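PDB 1ZEL: hypothetical protein Rv2827c from Mycobacterium tuberculosis, which is of unknown function but carries a winged helix-turn-helix and an AbiEi antitoxin-type C-terminal domain, and probably binds DNA. Local coordinates for residues Ala230-Gly242 with Ala278-Pro290. Numbering follows the deposited sequence.
Sequences AWQRASYLLDSGG and APEYQLVDELVVP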
ATOM      1  N   ALA A 230      -6.901 -19.834   6.188  1.00 19.39           N
ATOM      2  CA  ALA A 230      -7.188 -18.650   5.357  1.00 19.03           C
ATOM      3  C   ALA A 230      -8.554 -18.752   4.713  1.00 20.21           C
ATOM      4  O   ALA A 230      -9.300 -17.777   4.689  1.00 19.33           O
ATOM      5  CB  ALA A 230      -6.104 -18.458   4.288  1.00 19.35           C
ATOM      6  N   TRP A 231      -8.880 -19.955   4.216  1.00 19.39           N
ATOM      7  CA  TRP A 231     -10.169 -20.235   3.618  1.00 18.99           C
ATOM      8  C   TRP A 231     -11.278 -20.062   4.641  1.00 18.78           C
ATOM      9  O   TRP A 231     -12.304 -19.431   4.360  1.00 19.16           O
ATOM     10  CB  TRP A 231     -10.193 -21.675   3.088  1.00 19.49           C
ATOM     11  CG  TRP A 231      -9.401 -21.882   1.846  1.00 17.65           C
ATOM     12  CD1 TRP A 231      -8.051 -22.047   1.750  1.00 21.02           C
ATOM     13  CD2 TRP A 231      -9.927 -21.987   0.510  1.00 18.11           C
ATOM     14  NE1 TRP A 231      -7.696 -22.250   0.424  1.00 19.94           N
ATOM     15  CE2 TRP A 231      -8.830 -22.217  -0.353  1.00 20.74           C
ATOM     16  CE3 TRP A 231     -11.223 -21.917  -0.033  1.00 21.30           C
ATOM     17  CZ2 TRP A 231      -8.988 -22.373  -1.745  1.00 22.62           C
ATOM     18  CZ3 TRP A 231     -11.386 -22.057  -1.415  1.00 20.12           C
ATOM     19  CH2 TRP A 231     -10.267 -22.268  -2.258  1.00 20.75           C
ATOM     20  N   GLN A 232     -11.061 -20.608   5.837  1.00 18.51           N
ATOM     21  CA  GLN A 232     -12.035 -20.462   6.939  1.00 18.04           C
ATOM     22  C   GLN A 232     -12.282 -19.000   7.261  1.00 17.96           C
ATOM     23  O   GLN A 232     -13.440 -18.550   7.320  1.00 18.27           O
ATOM     24  CB  GLN A 232     -11.567 -21.219   8.190  1.00 17.59           C
ATOM     25  CG  GLN A 232     -11.534 -22.734   7.994  1.00 19.28           C
ATOM     26  CD  GLN A 232     -10.722 -23.422   9.064  1.00 20.54           C
ATOM     27  OE1 GLN A 232      -9.546 -23.684   8.869  1.00 20.79           O
ATOM     28  NE2 GLN A 232     -11.340 -23.702  10.208  1.00 18.53           N
ATOM     29  N   ARG A 233     -11.199 -18.261   7.477  1.00 17.48           N
ATOM     30  CA  ARG A 233     -11.314 -16.843   7.781  1.00 18.79           C
ATOM     31  C   ARG A 233     -11.917 -16.008   6.661  1.00 19.18           C
ATOM     32  O   ARG A 233     -12.759 -15.126   6.921  1.00 18.72           O
ATOM     33  CB  ARG A 233      -9.983 -16.281   8.277  1.00 18.47           C
ATOM     34  CG  ARG A 233      -9.562 -16.946   9.573  1.00 19.53           C
ATOM     35  CD  ARG A 233      -8.508 -16.170  10.295  1.00 24.43           C
ATOM     36  NE  ARG A 233      -7.220 -16.335   9.664  1.00 28.85           N
ATOM     37  CZ  ARG A 233      -6.253 -17.131  10.104  1.00 28.30           C
ATOM     38  NH1 ARG A 233      -6.421 -17.875  11.190  1.00 25.68           N
ATOM     39  NH2 ARG A 233      -5.107 -17.177   9.440  1.00 24.93           N
ATOM     40  N   ALA A 234     -11.555 -16.317   5.417  1.00 18.74           N
ATOM     41  CA  ALA A 234     -12.088 -15.559   4.275  1.00 20.00           C
ATOM     42  C   ALA A 234     -13.571 -15.804   4.131  1.00 19.65           C
ATOM     43  O   ALA A 234     -14.344 -14.892   3.822  1.00 19.82           O
ATOM     44  CB  ALA A 234     -11.362 -15.958   2.974  1.00 19.77           C
ATOM     45  N   SER A 235     -13.966 -17.057   4.337  1.00 20.58           N
ATOM     46  CA  SER A 235     -15.367 -17.427   4.225  1.00 20.65           C
ATOM     47  C   SER A 235     -16.196 -16.791   5.329  1.00 19.97           C
ATOM     48  O   SER A 235     -17.324 -16.331   5.085  1.00 19.44           O
ATOM     49  CB  SER A 235     -15.541 -18.942   4.205  1.00 20.70           C
ATOM     50  OG  SER A 235     -14.789 -19.486   3.146  1.00 22.39           O
ATOM     51  N   TYR A 236     -15.634 -16.752   6.537  1.00 20.29           N
ATOM     52  CA  TYR A 236     -16.252 -16.052   7.659  1.00 19.59           C
ATOM     53  C   TYR A 236     -16.391 -14.534   7.427  1.00 19.56           C
ATOM     54  O   TYR A 236     -17.361 -13.916   7.876  1.00 18.93           O
ATOM     55  CB  TYR A 236     -15.419 -16.285   8.920  1.00 19.68           C
ATOM     56  CG  TYR A 236     -16.007 -15.642  10.145  1.00 18.15           C
ATOM     57  CD1 TYR A 236     -17.190 -16.117  10.699  1.00 17.85           C
ATOM     58  CD2 TYR A 236     -15.373 -14.566  10.766  1.00 15.87           C
ATOM     59  CE1 TYR A 236     -17.742 -15.540  11.839  1.00 20.86           C
ATOM     60  CE2 TYR A 236     -15.926 -13.977  11.906  1.00 21.86           C
ATOM     61  CZ  TYR A 236     -17.106 -14.465  12.431  1.00 24.22           C
ATOM     62  OH  TYR A 236     -17.641 -13.890  13.564  1.00 23.66           O
ATOM     63  N   LEU A 237     -15.414 -13.928   6.754  1.00 19.08           N
ATOM     64  CA  LEU A 237     -15.545 -12.511   6.339  1.00 19.21           C
ATOM     65  C   LEU A 237     -16.727 -12.309   5.376  1.00 19.10           C
ATOM     66  O   LEU A 237     -17.506 -11.351   5.518  1.00 20.28           O
ATOM     67  CB  LEU A 237     -14.210 -11.972   5.752  1.00 19.49           C
ATOM     68  CG  LEU A 237     -13.068 -11.761   6.785  1.00 20.31           C
ATOM     69  CD1 LEU A 237     -11.768 -11.376   6.074  1.00 20.35           C
ATOM     70  CD2 LEU A 237     -13.402 -10.710   7.863  1.00 19.68           C
ATOM     71  N   LEU A 238     -16.921 -13.233   4.437  1.00 19.01           N
ATOM     72  CA  LEU A 238     -18.104 -13.144   3.577  1.00 19.44           C
ATOM     73  C   LEU A 238     -19.376 -13.164   4.405  1.00 19.32           C
ATOM     74  O   LEU A 238     -20.279 -12.371   4.160  1.00 18.83           O
ATOM     75  CB  LEU A 238     -18.143 -14.244   2.518  1.00 19.27           C
ATOM     76  CG  LEU A 238     -17.072 -14.209   1.418  1.00 23.70           C
ATOM     77  CD1 LEU A 238     -17.376 -15.199   0.305  1.00 16.34           C
ATOM     78  CD2 LEU A 238     -16.915 -12.827   0.845  1.00 27.66           C
ATOM     79  N   ASP A 239     -19.421 -14.088   5.371  1.00 19.89           N
ATOM     80  CA  ASP A 239     -20.558 -14.261   6.272  1.00 20.23           C
ATOM     81  C   ASP A 239     -20.795 -12.965   7.038  1.00 20.12           C
ATOM     82  O   ASP A 239     -21.904 -12.434   7.057  1.00 19.13           O
ATOM     83  CB  ASP A 239     -20.252 -15.435   7.231  1.00 20.65           C
ATOM     84  CG  ASP A 239     -21.490 -15.941   7.970  1.00 24.43           C
ATOM     85  OD1 ASP A 239     -21.983 -15.214   8.830  1.00 26.13           O
ATOM     86  OD2 ASP A 239     -21.960 -17.067   7.675  1.00 25.37           O
ATOM     87  N   SER A 240     -19.726 -12.452   7.643  1.00 20.38           N
ATOM     88  CA  SER A 240     -19.745 -11.200   8.390  1.00 22.03           C
ATOM     89  C   SER A 240     -20.157  -9.976   7.555  1.00 22.22           C
ATOM     90  O   SER A 240     -20.737  -9.024   8.097  1.00 21.75           O
ATOM     91  CB  SER A 240     -18.366 -10.972   9.023  1.00 22.50           C
ATOM     92  OG  SER A 240     -18.051 -12.077   9.876  1.00 25.28           O
ATOM     93  N   GLY A 241     -19.893 -10.017   6.246  1.00 21.45           N
ATOM     94  CA  GLY A 241     -20.331  -8.951   5.333  1.00 21.26           C
ATOM     95  C   GLY A 241     -21.723  -9.197   4.806  1.00 21.93           C
ATOM     96  O   GLY A 241     -22.133  -8.624   3.795  1.00 21.83           O
ATOM     97  N   GLY A 242     -22.438 -10.085   5.482  1.00 21.52           N
ATOM     98  CA  GLY A 242     -23.832 -10.365   5.176  1.00 20.87           C
ATOM     99  C   GLY A 242     -24.090 -11.396   4.102  1.00 20.91           C
ATOM    100  O   GLY A 242     -25.189 -11.454   3.564  1.00 21.65           O
ATOM    101  N   ALA A 278     -18.130 -19.853  15.392  1.00 27.11           N
ATOM    102  CA  ALA A 278     -18.780 -20.046  14.106  1.00 27.39           C
ATOM    103  C   ALA A 278     -18.544 -21.467  13.549  1.00 27.24           C
ATOM    104  O   ALA A 278     -17.608 -21.695  12.772  1.00 27.96           O
ATOM    105  CB  ALA A 278     -18.289 -18.962  13.114  1.00 26.42           C
ATOM    106  N   PRO A 279     -19.382 -22.436  13.949  1.00 27.25           N
ATOM    107  CA  PRO A 279     -19.114 -23.828  13.576  1.00 27.40           C
ATOM    108  C   PRO A 279     -19.144 -24.079  12.050  1.00 27.62           C
ATOM    109  O   PRO A 279     -18.496 -25.017  11.573  1.00 27.55           O
ATOM    110  CB  PRO A 279     -20.222 -24.601  14.303  1.00 27.35           C
ATOM    111  CG  PRO A 279     -21.325 -23.592  14.490  1.00 27.01           C
ATOM    112  CD  PRO A 279     -20.600 -22.318  14.775  1.00 27.15           C
ATOM    113  N   GLU A 280     -19.868 -23.241  11.305  1.00 26.97           N
ATOM    114  CA  GLU A 280     -19.930 -23.324   9.849  0.50 26.93           C
ATOM    115  C   GLU A 280     -18.526 -23.216   9.232  1.00 26.84           C
ATOM    116  O   GLU A 280     -18.260 -23.756   8.171  1.00 26.59           O
ATOM    117  CB  GLU A 280     -20.842 -22.210   9.314  0.50 26.52           C
ATOM    118  CG  GLU A 280     -22.267 -22.168   9.933  0.50 28.02           C
ATOM    119  CD  GLU A 280     -22.356 -21.475  11.308  0.50 27.79           C
ATOM    120  OE1 GLU A 280     -21.375 -20.836  11.748  0.50 21.92           O
ATOM    121  OE2 GLU A 280     -23.432 -21.564  11.957  0.50 29.79           O
ATOM    122  N   TYR A 281     -17.629 -22.503   9.925  1.00 26.02           N
ATOM    123  CA  TYR A 281     -16.274 -22.247   9.414  1.00 25.61           C
ATOM    124  C   TYR A 281     -15.202 -22.812  10.326  1.00 25.51           C
ATOM    125  O   TYR A 281     -14.002 -22.570  10.119  1.00 26.94           O
ATOM    126  CB  TYR A 281     -16.064 -20.741   9.182  1.00 25.40           C
ATOM    127  CG  TYR A 281     -17.223 -20.146   8.442  1.00 26.60           C
ATOM    128  CD1 TYR A 281     -18.243 -19.477   9.122  1.00 25.34           C
ATOM    129  CD2 TYR A 281     -17.365 -20.338   7.072  1.00 25.71           C
ATOM    130  CE1 TYR A 281     -19.348 -18.965   8.427  1.00 26.24           C
ATOM    131  CE2 TYR A 281     -18.463 -19.835   6.381  1.00 21.49           C
ATOM    132  CZ  TYR A 281     -19.456 -19.156   7.071  1.00 23.39           C
ATOM    133  OH  TYR A 281     -20.542 -18.645   6.383  1.00 25.74           O
ATOM    134  N   GLN A 282     -15.646 -23.594  11.318  1.00 24.91           N
ATOM    135  CA  GLN A 282     -14.813 -24.090  12.405  1.00 25.12           C
ATOM    136  C   GLN A 282     -13.898 -22.994  12.909  1.00 24.69           C
ATOM    137  O   GLN A 282     -12.680 -23.135  12.928  1.00 24.83           O
ATOM    138  CB  GLN A 282     -14.040 -25.360  11.974  1.00 24.09           C
ATOM    139  CG  GLN A 282     -14.981 -26.577  11.671  1.00 25.42           C
ATOM    140  CD  GLN A 282     -15.625 -27.123  12.930  1.00 29.19           C
ATOM    141  OE1 GLN A 282     -14.934 -27.632  13.803  1.00 29.09           O
ATOM    142  NE2 GLN A 282     -16.946 -26.993  13.046  1.00 27.69           N
ATOM    143  N   LEU A 283     -14.515 -21.887  13.311  1.00 25.66           N
ATOM    144  CA  LEU A 283     -13.777 -20.684  13.597  1.00 25.75           C
ATOM    145  C   LEU A 283     -14.205 -20.077  14.912  1.00 25.85           C
ATOM    146  O   LEU A 283     -15.405 -19.922  15.184  1.00 25.87           O
ATOM    147  CB  LEU A 283     -14.004 -19.686  12.442  1.00 25.74           C
ATOM    148  CG  LEU A 283     -13.236 -18.386  12.423  1.00 26.27           C
ATOM    149  CD1 LEU A 283     -12.965 -18.037  11.001  1.00 22.87           C
ATOM    150  CD2 LEU A 283     -14.035 -17.305  13.082  1.00 24.92           C
ATOM    151  N   VAL A 284     -13.208 -19.732  15.720  1.00 26.34           N
ATOM    152  CA  VAL A 284     -13.407 -18.937  16.927  1.00 26.10           C
ATOM    153  C   VAL A 284     -12.999 -17.493  16.565  1.00 26.77           C
ATOM    154  O   VAL A 284     -11.842 -17.226  16.245  1.00 26.56           O
ATOM    155  CB  VAL A 284     -12.559 -19.470  18.100  1.00 26.20           C
ATOM    156  CG1 VAL A 284     -12.674 -18.543  19.303  1.00 26.71           C
ATOM    157  CG2 VAL A 284     -13.036 -20.897  18.483  1.00 24.10           C
ATOM    158  N   ASP A 285     -13.969 -16.590  16.582  1.00 25.42           N
ATOM    159  CA  ASP A 285     -13.734 -15.207  16.218  1.00 26.22           C
ATOM    160  C   ASP A 285     -13.416 -14.374  17.460  1.00 26.66           C
ATOM    161  O   ASP A 285     -14.290 -14.115  18.273  1.00 26.26           O
ATOM    162  CB  ASP A 285     -14.955 -14.637  15.471  1.00 26.15           C
ATOM    163  CG  ASP A 285     -14.772 -13.172  15.051  1.00 28.06           C
ATOM    164  OD1 ASP A 285     -13.623 -12.700  14.987  1.00 29.73           O
ATOM    165  OD2 ASP A 285     -15.791 -12.487  14.790  1.00 31.83           O
ATOM    166  N   GLU A 286     -12.155 -13.956  17.580  1.00 27.34           N
ATOM    167  CA  GLU A 286     -11.709 -13.109  18.685  1.00 28.00           C
ATOM    168  C   GLU A 286     -11.510 -11.668  18.241  1.00 28.33           C
ATOM    169  O   GLU A 286     -11.074 -10.799  19.017  1.00 28.93           O
ATOM    170  CB  GLU A 286     -10.424 -13.679  19.272  1.00 27.99           C
ATOM    171  CG  GLU A 286     -10.610 -15.103  19.728  1.00 29.82           C
ATOM    172  CD  GLU A 286      -9.368 -15.749  20.296  1.00 36.06           C
ATOM    173  OE1 GLU A 286      -8.270 -15.149  20.233  1.00 35.18           O
ATOM    174  OE2 GLU A 286      -9.504 -16.877  20.822  1.00 34.34           O
ATOM    175  N   LEU A 287     -11.899 -11.396  17.005  1.00 28.07           N
ATOM    176  CA  LEU A 287     -11.548 -10.139  16.374  1.00 27.85           C
ATOM    177  C   LEU A 287     -12.710  -9.362  15.768  1.00 27.85           C
ATOM    178  O   LEU A 287     -12.954  -8.239  16.160  1.00 28.46           O
ATOM    179  CB  LEU A 287     -10.465 -10.377  15.319  1.00 27.84           C
ATOM    180  CG  LEU A 287     -10.023  -9.233  14.402  1.00 29.37           C
ATOM    181  CD1 LEU A 287      -9.306  -8.169  15.194  1.00 34.18           C
ATOM    182  CD2 LEU A 287      -9.096  -9.841  13.367  1.00 28.41           C
ATOM    183  N   VAL A 288     -13.388  -9.942  14.788  1.00 27.81           N
ATOM    184  CA  VAL A 288     -14.345  -9.191  13.995  1.00 28.75           C
ATOM    185  C   VAL A 288     -15.549  -8.776  14.852  1.00 30.30           C
ATOM    186  O   VAL A 288     -15.759  -7.579  15.084  1.00 30.42           O
ATOM    187  CB  VAL A 288     -14.737  -9.954  12.718  1.00 28.89           C
ATOM    188  CG1 VAL A 288     -15.878  -9.258  11.977  1.00 30.62           C
ATOM    189  CG2 VAL A 288     -13.506 -10.072  11.786  1.00 27.23           C
ATOM    190  N   VAL A 289     -16.299  -9.754  15.364  1.00 31.30           N
ATOM    191  CA  VAL A 289     -17.456  -9.459  16.239  1.00 31.79           C
ATOM    192  C   VAL A 289     -17.060  -8.748  17.561  1.00 31.98           C
ATOM    193  O   VAL A 289     -17.649  -7.721  17.917  1.00 32.26           O
ATOM    194  CB  VAL A 289     -18.378 -10.700  16.408  1.00 31.98           C
ATOM    195  CG1 VAL A 289     -19.616 -10.363  17.233  1.00 34.30           C
ATOM    196  CG2 VAL A 289     -18.819 -11.187  15.042  1.00 32.55           C
ATOM    197  N   PRO A 290     -16.018  -9.229  18.253  1.00 32.74           N
ATOM    198  CA  PRO A 290     -15.537  -8.482  19.430  1.00 33.33           C
ATOM    199  C   PRO A 290     -15.190  -6.992  19.205  1.00 34.16           C
ATOM    200  O   PRO A 290     -15.471  -6.165  20.088  1.00 33.79           O
ATOM    201  CB  PRO A 290     -14.280  -9.258  19.836  1.00 33.57           C
ATOM    202  CG  PRO A 290     -14.541 -10.627  19.346  1.00 33.09           C
ATOM    203  CD  PRO A 290     -15.230 -10.458  18.045  1.00 32.02           C
TER
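Helix 230-240 and strand 283-285 have axes 9.7 Å apart at closest approach, crossing at -58°; the backbones come nearest just before the strand, Q232 CA to Y281 CA 5.2 Å, and diverge toward S240 and V288. The Q232 amide sends NE2 to Y281 O (2.9 Å, 161° at the hydrogen), the acceptor lying in the amide plane; NE2 also bonds P260 O. The Y281 ring lies against the helix, with Y236 CA over its face and D239 OD2 at its edge, where OH donates a very short 2.5 Å bond to that oxygen. Strands 276-278 and 283-285 form a hairpin with a G1 bulge at Q282 and L283, and 283-285 is the central strand of a three-stranded mixed sheet that the helix packs against. With CG anti to the backbone N (chi1 -178°), the Y236 ring reaches across to this sheet: L283 CD2 sits over its centre, 3.8 Å from the centroid, and Y281 CD1 meets its edge. Y236 OH donates to D285 OD2 (2.6 Å) on the anti side but tilted out of the carboxylate plane. V289 N reaches that oxygen from the opposite face, while D285 OD1 takes L287 N, closing an Asx turn, and V288 N, as in an Asx motif, at the start of helix 288-296.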